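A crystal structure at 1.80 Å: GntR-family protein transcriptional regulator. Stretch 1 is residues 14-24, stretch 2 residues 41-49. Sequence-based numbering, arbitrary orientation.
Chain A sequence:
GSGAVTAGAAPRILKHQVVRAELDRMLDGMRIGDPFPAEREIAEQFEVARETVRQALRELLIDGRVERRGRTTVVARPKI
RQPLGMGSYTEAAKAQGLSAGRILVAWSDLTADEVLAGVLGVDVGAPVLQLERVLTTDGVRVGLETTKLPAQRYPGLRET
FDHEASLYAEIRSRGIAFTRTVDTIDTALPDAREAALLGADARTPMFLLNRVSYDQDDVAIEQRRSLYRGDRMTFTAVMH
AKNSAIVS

Stretch 1 (14-24) LKHQVVRAELD
Stretch 2, residues 41-49: EIAEQFEVA

Val 19 lies at the apolar centre, on a helix running from Lys 15 through Asp 24 and beyond. Its chi1 is p (88°), and although its CA-to-CB bond points sideways, CG2 reaches three residues of the other stretch: Phe 46 CD2 at 3.8 Å, Val 48 CG2 at 4.0 Å and Ile 42 CG2 at 4.5 Å. A compact branched side chain suits this buried site, where the backbones come close: the CA atoms of Val 19 and Phe 46 are 6.3 Å apart.

One turn further along, Leu 23 (m, t) brings its CD2 to 4.3 Å from CD1 of Ile 42 (m, t); both side chains are long enough to meet at their ends, extending the apolar layer. Ile 42 belongs to the end of a helix that holds through Gln 45; Phe 46 N still bonds to Ile 42 O (3.0 Å), but Phe 46 itself leaves helical values (-105/21). Glu 47 then takes a left-handed conformation (45/52) and Val 48 an extended one (-133/165), with Val 48 N bonded to Ala 43 O at 3.1 Å. Phe 46 and Val 48 both point toward the first helix.

Of all the residues here, Phe 46 (chi1 m, chi2 -66°) has the most surface covered by the other stretch. Its flat ring offers a face to Glu 22 (m, m, chi3 22°), whose CB lies 4.0 Å from the Phe 46 ring centroid and 21° off the normal, a CH-pi contact. The carboxylate also lies against the ring, Glu 22 CD being 3.3 Å from Phe 46 CE1; OE1 is hydrogen-bonded to a residue just outside the stretches.

At the other end, Val 48 (m) sets CG1 3.2 Å from Lys 15 O; the CA atoms of Val 48 and Lys 15 are 6.6 Å apart. His 16 (m, chi2 -146°) brings CD2 to 4.3 Å from Val 48 CG1. Polar Lys 15 (m) and His 16 suit this more exposed margin. No hydrogen bond joins the modelled atoms of the two stretches, but the Lys 15 amine is not modelled.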

ATOM      1  N   LEU A  14      10.382  19.707  32.256  1.00 53.67           N
ATOM      2  CA  LEU A  14      11.403  19.232  31.279  1.00 53.59           C
ATOM      3  C   LEU A  14      11.706  17.742  31.434  1.00 53.43           C
ATOM      4  O   LEU A  14      12.146  17.116  30.473  1.00 53.49           O
ATOM      5  CB  LEU A  14      12.700  20.047  31.389  1.00 53.64           C
ATOM      6  N   LYS A  15      11.479  17.178  32.626  1.00 53.17           N
ATOM      7  CA  LYS A  15      11.771  15.752  32.893  1.00 53.24           C
ATOM      8  C   LYS A  15      11.118  14.757  31.896  1.00 53.09           C
ATOM      9  O   LYS A  15      11.623  13.645  31.695  1.00 53.12           O
ATOM     10  CB  LYS A  15      11.439  15.369  34.343  1.00 53.33           C
ATOM     11  CG  LYS A  15      12.396  15.916  35.372  1.00 52.66           C
ATOM     12  N   HIS A  16      10.013  15.169  31.274  1.00 52.93           N
ATOM     13  CA  HIS A  16       9.318  14.371  30.245  1.00 52.69           C
ATOM     14  C   HIS A  16      10.031  14.431  28.883  1.00 52.14           C
ATOM     15  O   HIS A  16       9.971  13.482  28.088  1.00 51.82           O
ATOM     16  CB  HIS A  16       7.870  14.860  30.085  1.00 52.95           C
ATOM     17  CG  HIS A  16       7.010  14.647  31.299  1.00 54.53           C
ATOM     18  ND1 HIS A  16       5.665  14.348  31.214  1.00 56.14           N
ATOM     19  CD2 HIS A  16       7.301  14.693  32.624  1.00 56.43           C
ATOM     20  CE1 HIS A  16       5.164  14.221  32.431  1.00 56.55           C
ATOM     21  NE2 HIS A  16       6.138  14.425  33.304  1.00 56.88           N
ATOM     22  N   GLN A  17      10.683  15.561  28.613  1.00 51.36           N
ATOM     23  CA  GLN A  17      11.510  15.718  27.410  1.00 50.67           C
ATOM     24  C   GLN A  17      12.830  14.955  27.557  1.00 49.63           C
ATOM     25  O   GLN A  17      13.285  14.310  26.612  1.00 49.85           O
ATOM     26  CB  GLN A  17      11.809  17.195  27.137  1.00 50.79           C
ATOM     27  CG  GLN A  17      10.642  18.022  26.609  1.00 52.48           C
ATOM     28  CD  GLN A  17      11.096  19.371  26.042  1.00 54.19           C
ATOM     29  OE1 GLN A  17      11.817  20.128  26.702  1.00 55.10           O
ATOM     30  NE2 GLN A  17      10.671  19.674  24.815  1.00 54.17           N
ATOM     31  N   VAL A  18      13.429  15.046  28.747  1.00 48.42           N
ATOM     32  CA  VAL A  18      14.707  14.390  29.057  1.00 47.28           C
ATOM     33  C   VAL A  18      14.625  12.858  28.968  1.00 46.47           C
ATOM     34  O   VAL A  18      15.541  12.228  28.423  1.00 46.35           O
ATOM     35  CB  VAL A  18      15.295  14.873  30.415  1.00 47.58           C
ATOM     36  CG1 VAL A  18      16.489  14.024  30.846  1.00 47.67           C
ATOM     37  CG2 VAL A  18      15.695  16.352  30.316  1.00 47.02           C
ATOM     38  N   VAL A  19      13.544  12.262  29.480  1.00 45.25           N
ATOM     39  CA  VAL A  19      13.361  10.808  29.363  1.00 43.87           C
ATOM     40  C   VAL A  19      13.337  10.350  27.896  1.00 43.27           C
ATOM     41  O   VAL A  19      14.003   9.370  27.552  1.00 42.51           O
ATOM     42  CB  VAL A  19      12.134  10.258  30.161  1.00 44.17           C
ATOM     43  CG1 VAL A  19      10.837  10.304  29.334  1.00 43.17           C
ATOM     44  CG2 VAL A  19      12.432   8.819  30.657  1.00 43.35           C
ATOM     45  N   ARG A  20      12.599  11.069  27.042  1.00 42.51           N
ATOM     46  CA  ARG A  20      12.583  10.785  25.603  1.00 42.23           C
ATOM     47  C   ARG A  20      13.973  10.892  24.962  1.00 41.40           C
ATOM     48  O   ARG A  20      14.299  10.128  24.054  1.00 41.61           O
ATOM     49  CB  ARG A  20      11.581  11.679  24.871  1.00 42.39           C
ATOM     50  CG  ARG A  20      10.155  11.107  24.850  1.00 45.04           C
ATOM     51  CD  ARG A  20       9.067  12.207  24.861  1.00 46.22           C
ATOM     52  NE  ARG A  20       7.714  11.659  25.054  1.00 47.27           N
ATOM     53  CZ  ARG A  20       7.059  11.640  26.216  1.00 48.61           C
ATOM     54  NH1 ARG A  20       7.619  12.129  27.321  1.00 49.36           N
ATOM     55  NH2 ARG A  20       5.842  11.117  26.285  1.00 48.82           N
ATOM     56  N   ALA A  21      14.797  11.814  25.450  1.00 40.49           N
ATOM     57  CA  ALA A  21      16.161  11.975  24.932  1.00 39.28           C
ATOM     58  C   ALA A  21      17.072  10.863  25.447  1.00 38.67           C
ATOM     59  O   ALA A  21      17.982  10.418  24.743  1.00 37.75           O
ATOM     60  CB  ALA A  21      16.726  13.346  25.327  1.00 39.68           C
ATOM     61  N   GLU A  22      16.831  10.438  26.684  1.00 37.73           N
ATOM     62  CA  GLU A  22      17.611   9.365  27.289  1.00 38.25           C
ATOM     63  C   GLU A  22      17.312   8.022  26.591  1.00 37.26           C
ATOM     64  O   GLU A  22      18.210   7.186  26.452  1.00 37.34           O
ATOM     65  CB  GLU A  22      17.377   9.291  28.806  1.00 38.57           C
ATOM     66  CG  GLU A  22      18.137  10.356  29.624  1.00 41.36           C
ATOM     67  CD  GLU A  22      19.558   9.921  30.007  1.00 45.56           C
ATOM     68  OE1 GLU A  22      20.128   9.030  29.331  1.00 45.77           O
ATOM     69  OE2 GLU A  22      20.109  10.474  30.998  1.00 47.34           O
ATOM     70  N   LEU A  23      16.068   7.826  26.141  1.00 35.77           N
ATOM     71  CA  LEU A  23      15.713   6.583  25.442  1.00 35.87           C
ATOM     72  C   LEU A  23      16.381   6.556  24.065  1.00 36.01           C
ATOM     73  O   LEU A  23      16.849   5.506  23.613  1.00 34.99           O
ATOM     74  CB  LEU A  23      14.194   6.373  25.327  1.00 34.62           C
ATOM     75  CG  LEU A  23      13.436   6.141  26.647  1.00 35.21           C
ATOM     76  CD1 LEU A  23      11.953   6.285  26.444  1.00 34.10           C
ATOM     77  CD2 LEU A  23      13.769   4.793  27.270  1.00 30.82           C
ATOM     78  N   ASP A  24      16.429   7.714  23.415  1.00 35.98           N
ATOM     79  CA  ASP A  24      17.152   7.849  22.141  1.00 37.47           C
ATOM     80  C   ASP A  24      18.644   7.502  22.306  1.00 36.91           C
ATOM     81  O   ASP A  24      19.193   6.735  21.520  1.00 37.01           O
ATOM     82  CB  ASP A  24      17.001   9.254  21.557  1.00 37.71           C
ATOM     83  CG  ASP A  24      15.693   9.443  20.796  1.00 41.50           C
ATOM     84  OD1 ASP A  24      14.979   8.444  20.549  1.00 42.59           O
ATOM     85  OD2 ASP A  24      15.385  10.610  20.436  1.00 44.10           O
ATOM     86  N   GLU A  41      11.655   0.658  36.367  1.00 24.42           N
ATOM     87  CA  GLU A  41      13.059   0.951  36.641  1.00 23.99           C
ATOM     88  C   GLU A  41      13.480   2.206  35.914  1.00 24.89           C
ATOM     89  O   GLU A  41      14.130   3.105  36.491  1.00 24.62           O
ATOM     90  CB  GLU A  41      14.000  -0.231  36.288  1.00 23.05           C
ATOM     91  CG  GLU A  41      15.478   0.191  36.306  1.00 23.14           C
ATOM     92  CD  GLU A  41      16.456  -0.984  36.344  1.00 25.66           C
ATOM     93  OE1 GLU A  41      16.062  -2.128  36.026  1.00 25.99           O
ATOM     94  OE2 GLU A  41      17.632  -0.735  36.682  1.00 28.58           O
ATOM     95  N   ILE A  42      13.099   2.290  34.646  1.00 25.67           N
ATOM     96  CA  ILE A  42      13.418   3.466  33.855  1.00 26.31           C
ATOM     97  C   ILE A  42      12.811   4.726  34.491  1.00 27.19           C
ATOM     98  O   ILE A  42      13.472   5.765  34.633  1.00 25.80           O
ATOM     99  CB  ILE A  42      12.911   3.322  32.372  1.00 26.19           C
ATOM    100  CG1 ILE A  42      13.403   2.007  31.743  1.00 27.16           C
ATOM    101  CG2 ILE A  42      13.357   4.526  31.540  1.00 27.51           C
ATOM    102  CD1 ILE A  42      12.957   1.826  30.268  1.00 25.83           C
ATOM    103  N   ALA A  43      11.541   4.633  34.860  1.00 28.69           N
ATOM    104  CA  ALA A  43      10.862   5.795  35.431  1.00 30.45           C
ATOM    105  C   ALA A  43      11.627   6.313  36.652  1.00 31.81           C
ATOM    106  O   ALA A  43      11.899   7.519  36.765  1.00 32.56           O
ATOM    107  CB  ALA A  43       9.409   5.440  35.772  1.00 30.67           C
ATOM    108  N   GLU A  44      12.011   5.396  37.534  1.00 33.57           N
ATOM    109  CA  GLU A  44      12.754   5.748  38.743  1.00 35.12           C
ATOM    110  C   GLU A  44      14.149   6.314  38.418  1.00 35.62           C
ATOM    111  O   GLU A  44      14.581   7.289  39.038  1.00 35.61           O
ATOM    112  CB  GLU A  44      12.805   4.563  39.724  1.00 35.61           C
ATOM    113  CG  GLU A  44      11.395   4.010  40.026  1.00 39.53           C
ATOM    114  CD  GLU A  44      11.260   3.282  41.376  1.00 44.32           C
ATOM    115  OE1 GLU A  44      12.253   2.697  41.869  1.00 45.66           O
ATOM    116  OE2 GLU A  44      10.134   3.298  41.936  1.00 45.47           O
ATOM    117  N   GLN A  45      14.804   5.741  37.406  1.00 35.77           N
ATOM    118  CA  GLN A  45      16.123   6.204  36.961  1.00 35.71           C
ATOM    119  C   GLN A  45      16.001   7.672  36.603  1.00 35.78           C
ATOM    120  O   GLN A  45      16.795   8.482  37.066  1.00 35.97           O
ATOM    121  CB  GLN A  45      16.629   5.368  35.770  1.00 35.51           C
ATOM    122  CG  GLN A  45      18.074   5.656  35.350  1.00 37.48           C
ATOM    123  CD  GLN A  45      18.603   4.718  34.243  1.00 39.59           C
ATOM    124  OE1 GLN A  45      17.932   3.766  33.823  1.00 39.01           O
ATOM    125  NE2 GLN A  45      19.812   4.997  33.768  1.00 39.33           N
ATOM    126  N   PHE A  46      14.954   8.030  35.856  1.00 35.34           N
ATOM    127  CA  PHE A  46      14.812   9.396  35.340  1.00 35.23           C
ATOM    128  C   PHE A  46      13.766  10.315  36.021  1.00 34.67           C
ATOM    129  O   PHE A  46      13.322  11.305  35.429  1.00 34.66           O
ATOM    130  CB  PHE A  46      14.618   9.345  33.815  1.00 35.58           C
ATOM    131  CG  PHE A  46      15.704   8.575  33.111  1.00 36.08           C
ATOM    132  CD1 PHE A  46      17.025   9.049  33.107  1.00 38.06           C
ATOM    133  CD2 PHE A  46      15.426   7.362  32.482  1.00 36.67           C
ATOM    134  CE1 PHE A  46      18.060   8.321  32.481  1.00 37.13           C
ATOM    135  CE2 PHE A  46      16.452   6.633  31.833  1.00 37.14           C
ATOM    136  CZ  PHE A  46      17.769   7.117  31.845  1.00 36.71           C
ATOM    137  N   GLU A  47      13.392   9.986  37.256  1.00 33.39           N
ATOM    138  CA  GLU A  47      12.434  10.806  38.032  1.00 32.64           C
ATOM    139  C   GLU A  47      11.222  11.252  37.208  1.00 30.80           C
ATOM    140  O   GLU A  47      10.887  12.440  37.175  1.00 30.58           O
ATOM    141  CB  GLU A  47      13.125  12.016  38.688  1.00 33.57           C
ATOM    142  CG  GLU A  47      14.231  11.626  39.648  1.00 36.62           C
ATOM    143  CD  GLU A  47      14.657  12.769  40.531  1.00 40.17           C
ATOM    144  OE1 GLU A  47      14.258  13.934  40.248  1.00 40.87           O
ATOM    145  OE2 GLU A  47      15.370  12.486  41.521  1.00 39.04           O
ATOM    146  N   VAL A  48      10.575  10.277  36.555  1.00 28.30           N
ATOM    147  CA  VAL A  48       9.272  10.462  35.910  1.00 27.24           C
ATOM    148  C   VAL A  48       8.305   9.322  36.277  1.00 26.53           C
ATOM    149  O   VAL A  48       8.700   8.289  36.817  1.00 25.98           O
ATOM    150  CB  VAL A  48       9.385  10.586  34.349  1.00 27.97           C
ATOM    151  CG1 VAL A  48      10.252  11.806  33.941  1.00 28.77           C
ATOM    152  CG2 VAL A  48       9.947   9.312  33.748  1.00 27.37           C
ATOM    153  N   ALA A  49       7.026   9.544  36.008  1.00 26.42           N
ATOM    154  CA  ALA A  49       5.988   8.566  36.235  1.00 26.92           C
ATOM    155  C   ALA A  49       6.251   7.341  35.357  1.00 28.20           C
ATOM    156  O   ALA A  49       6.837   7.468  34.274  1.00 28.40           O
ATOM    157  CB  ALA A  49       4.646   9.167  35.891  1.00 26.47           C
TER